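PDB 3TQK: phospho-2-dehydro-3-deoxyheptonate aldolase from Francisella tularensis, which probably catalyses the condensation of phosphoenolpyruvate with erythrose 4-phosphate to give DAHP, the first step of chorismate biosynthesis. Local coordinates for residues 105-109 against 110-114; 283-286 against 287-290; 30-33 against 34-38; 187-190 against 191-194; 65-68 against 69-73. All coordinates share one frame; numbering follows the deposited sequence.

Interaction 1: 105-109 against 110-114; sequences INDPD and LDNSY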
loop_
_atom_site.group_PDB
_atom_site.type_symbol
_atom_site.label_atom_id
_atom_site.label_comp_id
_atom_site.label_asym_id
_atom_site.label_seq_id
_atom_site.Cartn_x
_atom_site.Cartn_y
_atom_site.Cartn_z
ATOM N N ILE A 105 18.464 -1.382 2.711
ATOM C CA ILE A 105 18.334 -1.876 1.340
ATOM C C ILE A 105 18.411 -0.729 0.325
ATOM O O ILE A 105 19.110 -0.832 -0.674
ATOM C CB ILE A 105 17.044 -2.723 1.158
ATOM C CG1 ILE A 105 17.233 -4.084 1.841
ATOM C CG2 ILE A 105 16.715 -2.921 -0.302
ATOM C CD1 ILE A 105 15.951 -4.945 1.902
ATOM N N ASN A 106 17.708 0.362 0.595
ATOM C CA ASN A 106 17.637 1.476 -0.353
ATOM C C ASN A 106 18.961 2.218 -0.473
ATOM O O ASN A 106 19.315 2.689 -1.550
ATOM C CB ASN A 106 16.525 2.457 0.049
ATOM C CG ASN A 106 16.231 3.503 -1.033
ATOM O OD1 ASN A 106 15.658 3.181 -2.066
ATOM N ND2 ASN A 106 16.608 4.753 -0.784
ATOM N N ASP A 107 19.693 2.315 0.633
ATOM C CA ASP A 107 20.897 3.127 0.664
ATOM C C ASP A 107 21.827 2.645 1.783
ATOM O O ASP A 107 21.966 3.326 2.805
ATOM C CB ASP A 107 20.482 4.585 0.848
ATOM C CG ASP A 107 21.637 5.551 0.782
ATOM O OD1 ASP A 107 22.635 5.309 0.066
ATOM O OD2 ASP A 107 21.515 6.591 1.444
ATOM N N PRO A 108 22.461 1.458 1.591
ATOM C CA PRO A 108 23.283 0.822 2.631
ATOM C C PRO A 108 24.458 1.663 3.102
ATOM O O PRO A 108 24.810 1.614 4.277
ATOM C CB PRO A 108 23.799 -0.449 1.943
ATOM C CG PRO A 108 23.710 -0.163 0.504
ATOM C CD PRO A 108 22.486 0.661 0.350
ATOM N N ASP A 109 25.060 2.424 2.192
ATOM C CA ASP A 109 26.222 3.247 2.522
ATOM C C ASP A 109 25.862 4.592 3.156
ATOM O O ASP A 109 26.742 5.394 3.450
ATOM C CB ASP A 109 27.088 3.436 1.271
ATOM C CG ASP A 109 27.823 2.161 0.879
ATOM O OD1 ASP A 109 28.038 1.302 1.755
ATOM O OD2 ASP A 109 28.186 2.003 -0.297
ATOM N N LEU A 110 24.567 4.828 3.363
ATOM C CA LEU A 110 24.058 5.969 4.141
ATOM C C LEU A 110 24.484 7.323 3.580
ATOM O O LEU A 110 24.688 8.275 4.341
ATOM C CB LEU A 110 24.510 5.863 5.605
ATOM C CG LEU A 110 24.413 4.507 6.309
ATOM C CD1 LEU A 110 24.831 4.693 7.771
ATOM C CD2 LEU A 110 23.028 3.888 6.199
ATOM N N ASP A 111 24.609 7.412 2.257
ATOM C CA ASP A 111 25.196 8.601 1.615
ATOM C C ASP A 111 24.488 9.025 0.315
ATOM O O ASP A 111 25.067 9.738 -0.512
ATOM C CB ASP A 111 26.698 8.360 1.374
ATOM C CG ASP A 111 26.976 7.191 0.435
ATOM O OD1 ASP A 111 26.028 6.507 -0.020
ATOM O OD2 ASP A 111 28.166 6.960 0.133
ATOM N N ASN A 112 23.234 8.599 0.153
ATOM C CA ASN A 112 22.443 8.880 -1.054
ATOM C C ASN A 112 23.128 8.392 -2.347
ATOM O O ASN A 112 22.981 8.999 -3.411
ATOM C CB ASN A 112 22.079 10.384 -1.151
ATOM C CG ASN A 112 21.272 10.884 0.054
ATOM O OD1 ASN A 112 20.372 10.204 0.541
ATOM N ND2 ASN A 112 21.597 12.073 0.533
ATOM N N SER A 113 23.874 7.294 -2.245
ATOM C CA SER A 113 24.417 6.611 -3.418
ATOM C C SER A 113 23.406 5.584 -3.959
ATOM O O SER A 113 23.467 5.194 -5.132
ATOM C CB SER A 113 25.748 5.942 -3.070
ATOM O OG SER A 113 25.618 5.088 -1.940
ATOM N N TYR A 114 22.483 5.155 -3.095
ATOM C CA TYR A 114 21.341 4.316 -3.468
ATOM C C TYR A 114 21.740 2.982 -4.100
ATOM O O TYR A 114 21.147 2.538 -5.084
ATOM C CB TYR A 114 20.370 5.087 -4.375
ATOM C CG TYR A 114 19.808 6.328 -3.719
ATOM C CD1 TYR A 114 18.869 6.223 -2.694
ATOM C CD2 TYR A 114 20.214 7.605 -4.108
ATOM C CE1 TYR A 114 18.340 7.352 -2.082
ATOM C CE2 TYR A 114 19.693 8.739 -3.499
ATOM C CZ TYR A 114 18.755 8.598 -2.487
ATOM O OH TYR A 114 18.227 9.700 -1.863
HETATM O O HOH W 1 23.975 3.156 -0.890
HETATM O O HOH W 2 19.193 7.929 1.496
HETATM O O HOH W 3 27.540 2.336 -2.714
#
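The carboxylate of Asp107 reaches across a tight loop and takes the backbone N-H groups of Asn112 and Tyr114, just past a type I beta turn that runs from Asp107 to Leu110. Its CG stands anti to the backbone N (chi1 -175°), which carries both oxygens over the returning chain. Asp107 OD2 receives Asn112 N at 2.9 Å on its syn side, not far from the carboxylate plane, whereas Asp107 OD1 is met by Tyr114 N from above that plane, at 3.2 Å. Ser113 N bonds OD1 weakly. The turn is closed by a hydrogen bond from Leu110 N to Asp107 O, an oxygen that also accepts from Trp101 NE1. One water donates to Asp107 OD1 and Ser113 OG; another joins Asp107 OD2 to Asn112 OD1. Asp109 OD1 forms a salt bridge with Lys118 of helix 116-132, while its backbone N gives a weak bond to the first water. Asn106 and Tyr114 run side by side in the same direction, amide and ring planes 68° apart. The Tyr114 ring stacks on His205 of the second subunit, so this barrel loop takes part in the dimer contact. Tyr114 CA, 3.2 Å from Asn106 O, directs its hydrogen at it.

Interaction 2: 283-286 against 287-290; sequences ICEQ and IKHS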
loop_
_atom_site.group_PDB
_atom_site.type_symbol
_atom_site.label_atom_id
_atom_site.label_comp_id
_atom_site.label_asym_id
_atom_site.label_seq_id
_atom_site.Cartn_x
_atom_site.Cartn_y
_atom_site.Cartn_z
ATOM N N ILE A 283 1.240 -5.719 29.819
ATOM C CA ILE A 283 1.078 -6.920 28.990
ATOM C C ILE A 283 1.380 -8.208 29.779
ATOM O O ILE A 283 0.696 -9.215 29.621
ATOM C CB ILE A 283 1.960 -6.841 27.723
ATOM C CG1 ILE A 283 1.468 -5.714 26.805
ATOM C CG2 ILE A 283 1.956 -8.164 26.973
ATOM C CD1 ILE A 283 2.372 -5.423 25.647
ATOM N N CYS A 284 2.401 -8.174 30.628
ATOM C CA CYS A 284 2.750 -9.335 31.451
ATOM C C CYS A 284 1.638 -9.681 32.429
ATOM O O CYS A 284 1.301 -10.857 32.596
ATOM C CB CYS A 284 4.064 -9.107 32.187
ATOM S SG CYS A 284 5.452 -9.103 31.059
ATOM N N GLU A 285 1.050 -8.663 33.055
ATOM C CA GLU A 285 -0.084 -8.888 33.952
ATOM C C GLU A 285 -1.209 -9.580 33.189
ATOM O O GLU A 285 -1.848 -10.493 33.723
ATOM C CB GLU A 285 -0.571 -7.572 34.590
ATOM C CG GLU A 285 -1.841 -7.689 35.456
ATOM C CD GLU A 285 -1.633 -8.371 36.821
ATOM O OE1 GLU A 285 -0.486 -8.741 37.177
ATOM O OE2 GLU A 285 -2.640 -8.522 37.553
ATOM N N GLN A 286 -1.441 -9.155 31.947
ATOM C CA GLN A 286 -2.479 -9.763 31.118
ATOM C C GLN A 286 -2.132 -11.202 30.769
ATOM O O GLN A 286 -2.981 -12.085 30.863
ATOM C CB GLN A 286 -2.701 -8.974 29.831
ATOM C CG GLN A 286 -3.491 -7.698 29.993
ATOM C CD GLN A 286 -3.696 -7.005 28.662
ATOM O OE1 GLN A 286 -4.411 -7.508 27.799
ATOM N NE2 GLN A 286 -3.051 -5.859 28.480
ATOM N N ILE A 287 -0.884 -11.424 30.362
ATOM C CA ILE A 287 -0.394 -12.755 29.991
ATOM C C ILE A 287 -0.602 -13.786 31.101
ATOM O O ILE A 287 -0.857 -14.963 30.830
ATOM C CB ILE A 287 1.095 -12.694 29.600
ATOM C CG1 ILE A 287 1.231 -12.067 28.202
ATOM C CG2 ILE A 287 1.721 -14.085 29.622
ATOM C CD1 ILE A 287 2.632 -11.663 27.827
ATOM N N LYS A 288 -0.518 -13.330 32.348
ATOM C CA LYS A 288 -0.711 -14.203 33.499
ATOM C C LYS A 288 -2.122 -14.792 33.614
ATOM O O LYS A 288 -2.286 -15.895 34.135
ATOM C CB LYS A 288 -0.350 -13.446 34.780
ATOM C CG LYS A 288 1.138 -13.450 35.051
ATOM C CD LYS A 288 1.715 -12.102 35.466
ATOM C CE LYS A 288 1.697 -11.853 36.938
ATOM N NZ LYS A 288 2.834 -10.964 37.289
ATOM N N HIS A 289 -3.129 -14.079 33.117
ATOM C CA HIS A 289 -4.531 -14.458 33.352
ATOM C C HIS A 289 -5.350 -14.784 32.092
ATOM O O HIS A 289 -6.539 -15.104 32.184
ATOM C CB HIS A 289 -5.213 -13.352 34.157
ATOM C CG HIS A 289 -4.662 -13.200 35.543
ATOM N ND1 HIS A 289 -4.039 -12.048 35.975
ATOM C CD2 HIS A 289 -4.626 -14.063 36.587
ATOM C CE1 HIS A 289 -3.655 -12.203 37.231
ATOM N NE2 HIS A 289 -3.997 -13.418 37.625
ATOM N N SER A 290 -4.710 -14.721 30.929
ATOM C CA SER A 290 -5.366 -14.973 29.659
ATOM C C SER A 290 -4.323 -15.415 28.627
ATOM O O SER A 290 -3.180 -14.970 28.663
ATOM C CB SER A 290 -6.085 -13.706 29.198
ATOM O OG SER A 290 -6.519 -13.799 27.857
HETATM O O HOH W 4 1.982 -8.507 36.695
#
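Gln286 O is approached by two backbone N-H groups in the C-terminal part of helix 276-289, His289 N at 3.0 Å and, more weakly, Ser290 N at 3.2 Å. The His289 bond, an i to i+3 one, comes from well above the carbonyl plane. Just before it, Ile287 N bonds Ile283 O and Lys288 N bonds Cys284 O, both i to i+4. On the outer side, Glu285 and Lys288 cross at about a right angle. The bend of Glu285 at chi2 (73°) turns its carboxylate along the helix toward Lys288, but OE1 and NZ remain 4.0 Å apart, a long salt bridge. A water closes the gap, donating to Glu285 OE1 and accepting from Lys288 NZ. Glu285 OE2 lies in plane at the edge of the His289 ring, 3.8 Å from His289 CE1. The inner side belongs to the barrel: Ile283 packs on Ile293 and Val296 of strand 293-299, and Cys284 and Ile287 meet helix 327-344. Gln286 NE2 is bonded to Asp282 OD1 and Phe239 O. Between the two isoleucines the touching atoms are Ile283 CG2 and Ile287 CD1, 3.7 Å apart.

Interaction 3: 30-33 against 34-38; sequences FETV and RKSRK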
loop_
_atom_site.group_PDB
_atom_site.type_symbol
_atom_site.label_atom_id
_atom_site.label_comp_id
_atom_site.label_asym_id
_atom_site.label_seq_id
_atom_site.Cartn_x
_atom_site.Cartn_y
_atom_site.Cartn_z
ATOM N N PHE A 30 18.629 -23.506 7.252
ATOM C CA PHE A 30 17.433 -24.227 6.833
ATOM C C PHE A 30 16.685 -24.806 8.042
ATOM O O PHE A 30 15.454 -24.670 8.164
ATOM C CB PHE A 30 17.815 -25.349 5.875
ATOM C CG PHE A 30 16.680 -26.273 5.537
ATOM C CD1 PHE A 30 15.690 -25.882 4.644
ATOM C CD2 PHE A 30 16.607 -27.542 6.100
ATOM C CE1 PHE A 30 14.633 -26.738 4.318
ATOM C CE2 PHE A 30 15.550 -28.407 5.789
ATOM C CZ PHE A 30 14.566 -28.005 4.894
ATOM N N GLU A 31 17.446 -25.428 8.936
ATOM C CA GLU A 31 16.878 -26.108 10.092
ATOM C C GLU A 31 16.356 -25.141 11.138
ATOM O O GLU A 31 15.332 -25.416 11.765
ATOM C CB GLU A 31 17.894 -27.085 10.692
ATOM C CG GLU A 31 18.194 -28.227 9.725
ATOM C CD GLU A 31 19.350 -29.107 10.130
ATOM O OE1 GLU A 31 20.077 -28.777 11.099
ATOM O OE2 GLU A 31 19.533 -30.144 9.445
ATOM N N THR A 32 17.033 -24.007 11.308
ATOM C CA THR A 32 16.549 -22.956 12.197
ATOM C C THR A 32 15.212 -22.402 11.703
ATOM O O THR A 32 14.288 -22.194 12.497
ATOM C CB THR A 32 17.577 -21.810 12.329
ATOM O OG1 THR A 32 18.787 -22.323 12.880
ATOM C CG2 THR A 32 17.065 -20.674 13.236
ATOM N N VAL A 33 15.100 -22.166 10.399
ATOM C CA VAL A 33 13.875 -21.603 9.852
ATOM C C VAL A 33 12.741 -22.619 9.944
ATOM O O VAL A 33 11.655 -22.296 10.412
ATOM C CB VAL A 33 14.040 -21.127 8.391
ATOM C CG1 VAL A 33 12.711 -20.623 7.841
ATOM C CG2 VAL A 33 15.107 -20.019 8.293
ATOM N N ARG A 34 13.008 -23.850 9.516
ATOM C CA ARG A 34 11.996 -24.891 9.507
ATOM C C ARG A 34 11.411 -25.072 10.899
ATOM O O ARG A 34 10.188 -25.060 11.075
ATOM C CB ARG A 34 12.573 -26.222 9.026
ATOM C CG ARG A 34 11.516 -27.348 8.971
ATOM C CD ARG A 34 12.097 -28.658 8.514
ATOM N NE ARG A 34 13.170 -29.091 9.404
ATOM C CZ ARG A 34 14.068 -30.025 9.100
ATOM N NH1 ARG A 34 14.027 -30.661 7.928
ATOM N NH2 ARG A 34 15.023 -30.326 9.971
ATOM N N LYS A 35 12.293 -25.207 11.880
ATOM C CA LYS A 35 11.887 -25.444 13.255
ATOM C C LYS A 35 11.181 -24.241 13.860
ATOM O O LYS A 35 10.080 -24.373 14.407
ATOM C CB LYS A 35 13.107 -25.817 14.091
ATOM C CG LYS A 35 12.860 -26.057 15.579
ATOM C CD LYS A 35 14.200 -26.414 16.242
ATOM C CE LYS A 35 14.091 -26.687 17.725
ATOM N NZ LYS A 35 15.221 -27.594 18.129
ATOM N N SER A 36 11.794 -23.070 13.756
ATOM C CA SER A 36 11.231 -21.872 14.371
ATOM C C SER A 36 9.886 -21.493 13.761
ATOM O O SER A 36 9.019 -20.962 14.457
ATOM C CB SER A 36 12.211 -20.696 14.272
ATOM O OG SER A 36 12.586 -20.414 12.937
ATOM N N ARG A 37 9.704 -21.770 12.467
ATOM C CA ARG A 37 8.426 -21.500 11.805
ATOM C C ARG A 37 7.304 -22.354 12.385
ATOM O O ARG A 37 6.194 -21.859 12.596
ATOM C CB ARG A 37 8.508 -21.734 10.298
ATOM C CG ARG A 37 9.095 -20.597 9.532
ATOM C CD ARG A 37 9.105 -20.908 8.060
ATOM N NE ARG A 37 9.612 -19.818 7.231
ATOM C CZ ARG A 37 9.877 -19.933 5.931
ATOM N NH1 ARG A 37 9.682 -21.083 5.311
ATOM N NH2 ARG A 37 10.338 -18.899 5.237
ATOM N N LYS A 38 7.584 -23.634 12.620
ATOM C CA LYS A 38 6.599 -24.509 13.249
ATOM C C LYS A 38 6.297 -23.996 14.660
ATOM O O LYS A 38 5.143 -23.894 15.064
ATOM C CB LYS A 38 7.084 -25.959 13.316
ATOM C CG LYS A 38 7.148 -26.688 11.977
ATOM C CD LYS A 38 7.568 -28.148 12.215
ATOM C CE LYS A 38 8.302 -28.774 11.021
ATOM N NZ LYS A 38 9.196 -29.906 11.477
#
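Phe30 and Arg34 meet one turn apart on helix 27-45, which precedes the first strand, 51-56, of the beta/alpha (TIM) barrel. Four i to i+4 backbone bonds run from Arg34 N to Phe30 O through to Arg37 N to Val33 O. Among the polar side chains, Ser36 adds a second bond to this ladder. With chi1 at 57° its OG folds back and donates to Thr32 O at 2.5 Å. Ser36 N reaches the same oxygen at 2.9 Å from the opposite face of the carbonyl plane, so two donors grip one acceptor. Ser36 OG also bonds Thr155 OG1, just before strand 156-159, and Thr32 OG1 bonds Thr28 O and, on helix 116-132, Thr131 O. The charged groups are looser: Glu31 and Arg34 lie alongside each other, yet OE2 and NH2 are 4.5 Å apart, with the oxygen well out of the guanidinium plane. Two contacts involve guanidinium groups and carbon. Phe30 places CE2 over a face of the Arg34 group, 3.5 Å from NH1, with ring and guanidinium planes 69° apart. Arg37 keeps an extended chain alongside Val33, and its NH2 bonds Ile154 O. Over one face of that guanidinium sits Val33 CG1, 3.3 Å from Arg37 NE.

Interaction 4: 187-190 against 191-194; sequences NGDV and QVAV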
loop_
_atom_site.group_PDB
_atom_site.type_symbol
_atom_site.label_atom_id
_atom_site.label_comp_id
_atom_site.label_asym_id
_atom_site.label_seq_id
_atom_site.Cartn_x
_atom_site.Cartn_y
_atom_site.Cartn_z
ATOM N N ASN A 187 -3.950 5.395 12.135
ATOM C CA ASN A 187 -5.008 6.078 12.906
ATOM C C ASN A 187 -5.489 5.309 14.145
ATOM O O ASN A 187 -6.204 5.860 14.983
ATOM C CB ASN A 187 -6.219 6.370 12.008
ATOM C CG ASN A 187 -6.808 5.111 11.406
ATOM O OD1 ASN A 187 -7.134 4.172 12.116
ATOM N ND2 ASN A 187 -6.879 5.060 10.089
ATOM N N GLY A 188 -5.135 4.032 14.231
ATOM C CA GLY A 188 -5.516 3.179 15.354
ATOM C C GLY A 188 -6.512 2.080 15.012
ATOM O O GLY A 188 -6.803 1.249 15.862
ATOM N N ASP A 189 -7.019 2.057 13.776
ATOM C CA ASP A 189 -8.090 1.124 13.380
ATOM C C ASP A 189 -7.596 -0.324 13.344
ATOM O O ASP A 189 -6.711 -0.659 12.571
ATOM C CB ASP A 189 -8.687 1.503 12.009
ATOM C CG ASP A 189 -10.029 0.818 11.738
ATOM O OD1 ASP A 189 -10.081 -0.417 11.643
ATOM O OD2 ASP A 189 -11.053 1.518 11.620
ATOM N N VAL A 190 -8.206 -1.173 14.167
ATOM C CA VAL A 190 -7.857 -2.593 14.266
ATOM C C VAL A 190 -8.660 -3.437 13.274
ATOM O O VAL A 190 -8.206 -4.495 12.831
ATOM C CB VAL A 190 -8.099 -3.105 15.696
ATOM C CG1 VAL A 190 -7.870 -4.626 15.792
ATOM C CG2 VAL A 190 -7.214 -2.345 16.678
ATOM N N GLN A 191 -9.840 -2.959 12.899
ATOM C CA GLN A 191 -10.696 -3.710 11.985
ATOM C C GLN A 191 -9.986 -3.983 10.665
ATOM O O GLN A 191 -10.043 -5.104 10.156
ATOM C CB GLN A 191 -12.031 -2.992 11.737
ATOM C CG GLN A 191 -13.025 -3.796 10.892
ATOM C CD GLN A 191 -13.432 -5.106 11.553
ATOM O OE1 GLN A 191 -14.020 -5.109 12.634
ATOM N NE2 GLN A 191 -13.116 -6.224 10.910
ATOM N N VAL A 192 -9.309 -2.968 10.120
ATOM C CA VAL A 192 -8.586 -3.144 8.868
ATOM C C VAL A 192 -7.501 -4.204 8.968
ATOM O O VAL A 192 -7.246 -4.896 7.992
ATOM C CB VAL A 192 -8.009 -1.817 8.318
ATOM C CG1 VAL A 192 -9.152 -0.866 8.002
ATOM C CG2 VAL A 192 -7.020 -1.180 9.287
ATOM N N ALA A 193 -6.863 -4.352 10.127
ATOM C CA ALA A 193 -5.848 -5.404 10.294
ATOM C C ALA A 193 -6.500 -6.779 10.352
ATOM O O ALA A 193 -5.954 -7.737 9.805
ATOM C CB ALA A 193 -4.994 -5.171 11.541
ATOM N N VAL A 194 -7.663 -6.867 11.009
ATOM C CA VAL A 194 -8.457 -8.096 11.028
ATOM C C VAL A 194 -8.890 -8.449 9.606
ATOM O O VAL A 194 -8.732 -9.596 9.167
ATOM C CB VAL A 194 -9.682 -7.984 11.978
ATOM C CG1 VAL A 194 -10.697 -9.129 11.737
ATOM C CG2 VAL A 194 -9.216 -7.945 13.453
#
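A capped helix start is built here, where the loop after barrel strand 179-183 turns into helix 191-200. Asp189 supplies the capping bond: its OD1 accepts from Val192 N at 3.1 Å, with an N-H...O angle of 157°. The amide meets the oxygen on the anti side of the carboxylate, 28° out of its plane. The CG of Asp189 lies opposite its own backbone N (chi1 -164°), and this swings the carboxylate forward over the first turn of the helix. Gln191 N comes within 2.8 Å of the same OD1. The negative charge thus sits at a helix N-terminus, where the helix dipole would probably stabilise it. Just upstream, Asn187 OD1 receives Asp189 N at 2.7 Å, closing an Asx turn just before the cap. Val190 O then begins the regular helical pattern, accepting Val194 N at 3.0 Å and, weakly, Ala193 N.

Val192 brings CG2 to 3.3 Å from Asp189 O, while Val190 CG1 and Val194 CG2 approach to 4.3 Å on the face turned to the protein. There Val190 packs on Leu230 and Cys247, Ala193 and Val194 on Val228, and Val194 also on Leu251, so the start of helix 191-200 packs on both strand 226-230 and helix 241-253. The polar end of Gln191 bonds along the helix to Asp195 OD1. The Asx turn and aspartate cap lie at the end of a beta-to-alpha loop of a TIM barrel, where the chain enters the helix.

Interaction 5: 65-68 against 69-73; sequences AAIE and YATKL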
loop_
_atom_site.group_PDB
_atom_site.type_symbol
_atom_site.label_atom_id
_atom_site.label_comp_id
_atom_site.label_asym_id
_atom_site.label_seq_id
_atom_site.Cartn_x
_atom_site.Cartn_y
_atom_site.Cartn_z
ATOM N N ALA A 65 27.497 -4.489 13.707
ATOM C CA ALA A 65 26.861 -4.234 15.003
ATOM C C ALA A 65 25.681 -5.194 15.207
ATOM O O ALA A 65 25.458 -5.672 16.309
ATOM C CB ALA A 65 26.413 -2.787 15.112
ATOM N N ALA A 66 24.955 -5.492 14.135
ATOM C CA ALA A 66 23.866 -6.465 14.184
ATOM C C ALA A 66 24.343 -7.869 14.600
ATOM O O ALA A 66 23.691 -8.544 15.396
ATOM C CB ALA A 66 23.148 -6.519 12.842
ATOM N N ILE A 67 25.472 -8.307 14.058
ATOM C CA ILE A 67 26.063 -9.584 14.454
ATOM C C ILE A 67 26.432 -9.566 15.946
ATOM O O ILE A 67 26.079 -10.493 16.686
ATOM C CB ILE A 67 27.311 -9.927 13.593
ATOM C CG1 ILE A 67 26.899 -10.278 12.151
ATOM C CG2 ILE A 67 28.125 -11.063 14.228
ATOM C CD1 ILE A 67 26.177 -11.597 12.007
ATOM N N GLU A 68 27.117 -8.518 16.403
ATOM C CA GLU A 68 27.439 -8.440 17.829
ATOM C C GLU A 68 26.191 -8.486 18.710
ATOM O O GLU A 68 26.178 -9.192 19.715
ATOM C CB GLU A 68 28.262 -7.204 18.167
ATOM C CG GLU A 68 28.809 -7.226 19.596
ATOM C CD GLU A 68 29.609 -5.988 19.942
ATOM O OE1 GLU A 68 29.560 -5.567 21.114
ATOM O OE2 GLU A 68 30.278 -5.432 19.046
ATOM N N TYR A 69 25.152 -7.742 18.335
ATOM C CA TYR A 69 23.869 -7.785 19.050
ATOM C C TYR A 69 23.319 -9.209 19.088
ATOM O O TYR A 69 22.865 -9.683 20.130
ATOM C CB TYR A 69 22.839 -6.853 18.387
ATOM C CG TYR A 69 21.508 -6.797 19.119
ATOM C CD1 TYR A 69 20.479 -7.657 18.783
ATOM C CD2 TYR A 69 21.294 -5.892 20.148
ATOM C CE1 TYR A 69 19.269 -7.620 19.445
ATOM C CE2 TYR A 69 20.094 -5.845 20.823
ATOM C CZ TYR A 69 19.080 -6.715 20.468
ATOM O OH TYR A 69 17.876 -6.690 21.129
ATOM N N ALA A 70 23.373 -9.882 17.941
ATOM C CA ALA A 70 22.816 -11.226 17.793
ATOM C C ALA A 70 23.503 -12.216 18.706
ATOM O O ALA A 70 22.849 -13.081 19.287
ATOM C CB ALA A 70 22.924 -11.690 16.371
ATOM N N THR A 71 24.820 -12.093 18.820
ATOM C CA THR A 71 25.603 -12.927 19.715
ATOM C C THR A 71 25.094 -12.822 21.152
ATOM O O THR A 71 24.878 -13.833 21.821
ATOM C CB THR A 71 27.089 -12.531 19.673
ATOM O OG1 THR A 71 27.522 -12.488 18.304
ATOM C CG2 THR A 71 27.944 -13.519 20.484
ATOM N N LYS A 72 24.903 -11.593 21.613
ATOM C CA LYS A 72 24.372 -11.354 22.945
ATOM C C LYS A 72 22.974 -11.947 23.082
ATOM O O LYS A 72 22.666 -12.567 24.084
ATOM C CB LYS A 72 24.357 -9.854 23.275
ATOM C CG LYS A 72 25.715 -9.303 23.749
ATOM C CD LYS A 72 25.665 -7.781 24.003
ATOM C CE LYS A 72 26.298 -7.398 25.350
ATOM N NZ LYS A 72 27.701 -7.882 25.501
ATOM N N LEU A 73 22.135 -11.765 22.070
ATOM C CA LEU A 73 20.780 -12.307 22.112
ATOM C C LEU A 73 20.797 -13.841 22.161
ATOM O O LEU A 73 20.113 -14.446 22.975
ATOM C CB LEU A 73 19.963 -11.808 20.913
ATOM C CG LEU A 73 18.449 -11.994 20.998
ATOM C CD1 LEU A 73 17.848 -11.142 22.108
ATOM C CD2 LEU A 73 17.817 -11.672 19.671
#
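Regular i to i+4 bonding carries helix 63-80 through this stretch, with Tyr69 N bonded to Ala65 O, Ala70 N to Ala66 O and Thr71 N to Ile67 O, each at 2.9 Å. The helix is the crossover of a beta-alpha-beta unit of the TIM barrel, joining strands 51-56 and 84-89. Thr71 doubles one of these bonds. Its OG1 stands beside its own backbone N (chi1 -51°) and donates to Ile67 O at 2.9 Å, so that a single carbonyl oxygen is gripped by both the amide and the hydroxyl of one residue. The amide arrives nearly in line with the carbonyl, whereas the hydroxyl comes from above its plane.

Further round, Lys72 N bonds Glu68 O only weakly, at 3.3 Å. Glu68 OE2 is hydrogen-bonded to Tyr316 OH; Glu68 OE1 and Lys72 NZ are 5.3 Å apart, not in contact. Toward the neighbouring helix 116-132, Ala66 meets Leu126 and Ala70 meets Leu130. Tyr69 turns its ring inward onto Val55 and Met88 of the two strands, and its OH bonds Ser300 OG, next in sequence to the manganese ligand Glu299, whose side chain is about 8 Å from that of Tyr69. Back along the helix, Tyr69 CB rests 3.5 Å from both Ala65 O and Ala66 O.

How the interactions relate
Along the chain the order is interaction 3, 5, 1, 4, 2, and all five lie round one eight-stranded parallel beta/alpha barrel without touching each other. Interactions 3 and 5 lie within helices 27-45 and 63-80, interaction 2 in the C-terminal part of helix 276-289 plus Ser290; interaction 4 starts helix 191-200, and interaction 1 is a loop before helix 116-132. Interactions 3 and 5 have the closest centres, 20 Å apart, while 1 and 2 are 42 Å apart across the chain's centre. Helix 116-132 meets side chains of both 1 and 5, and helix 241-253 those of both 2 and 4. They thus lie in separate parts of the layer round the barrel that holds the manganese site.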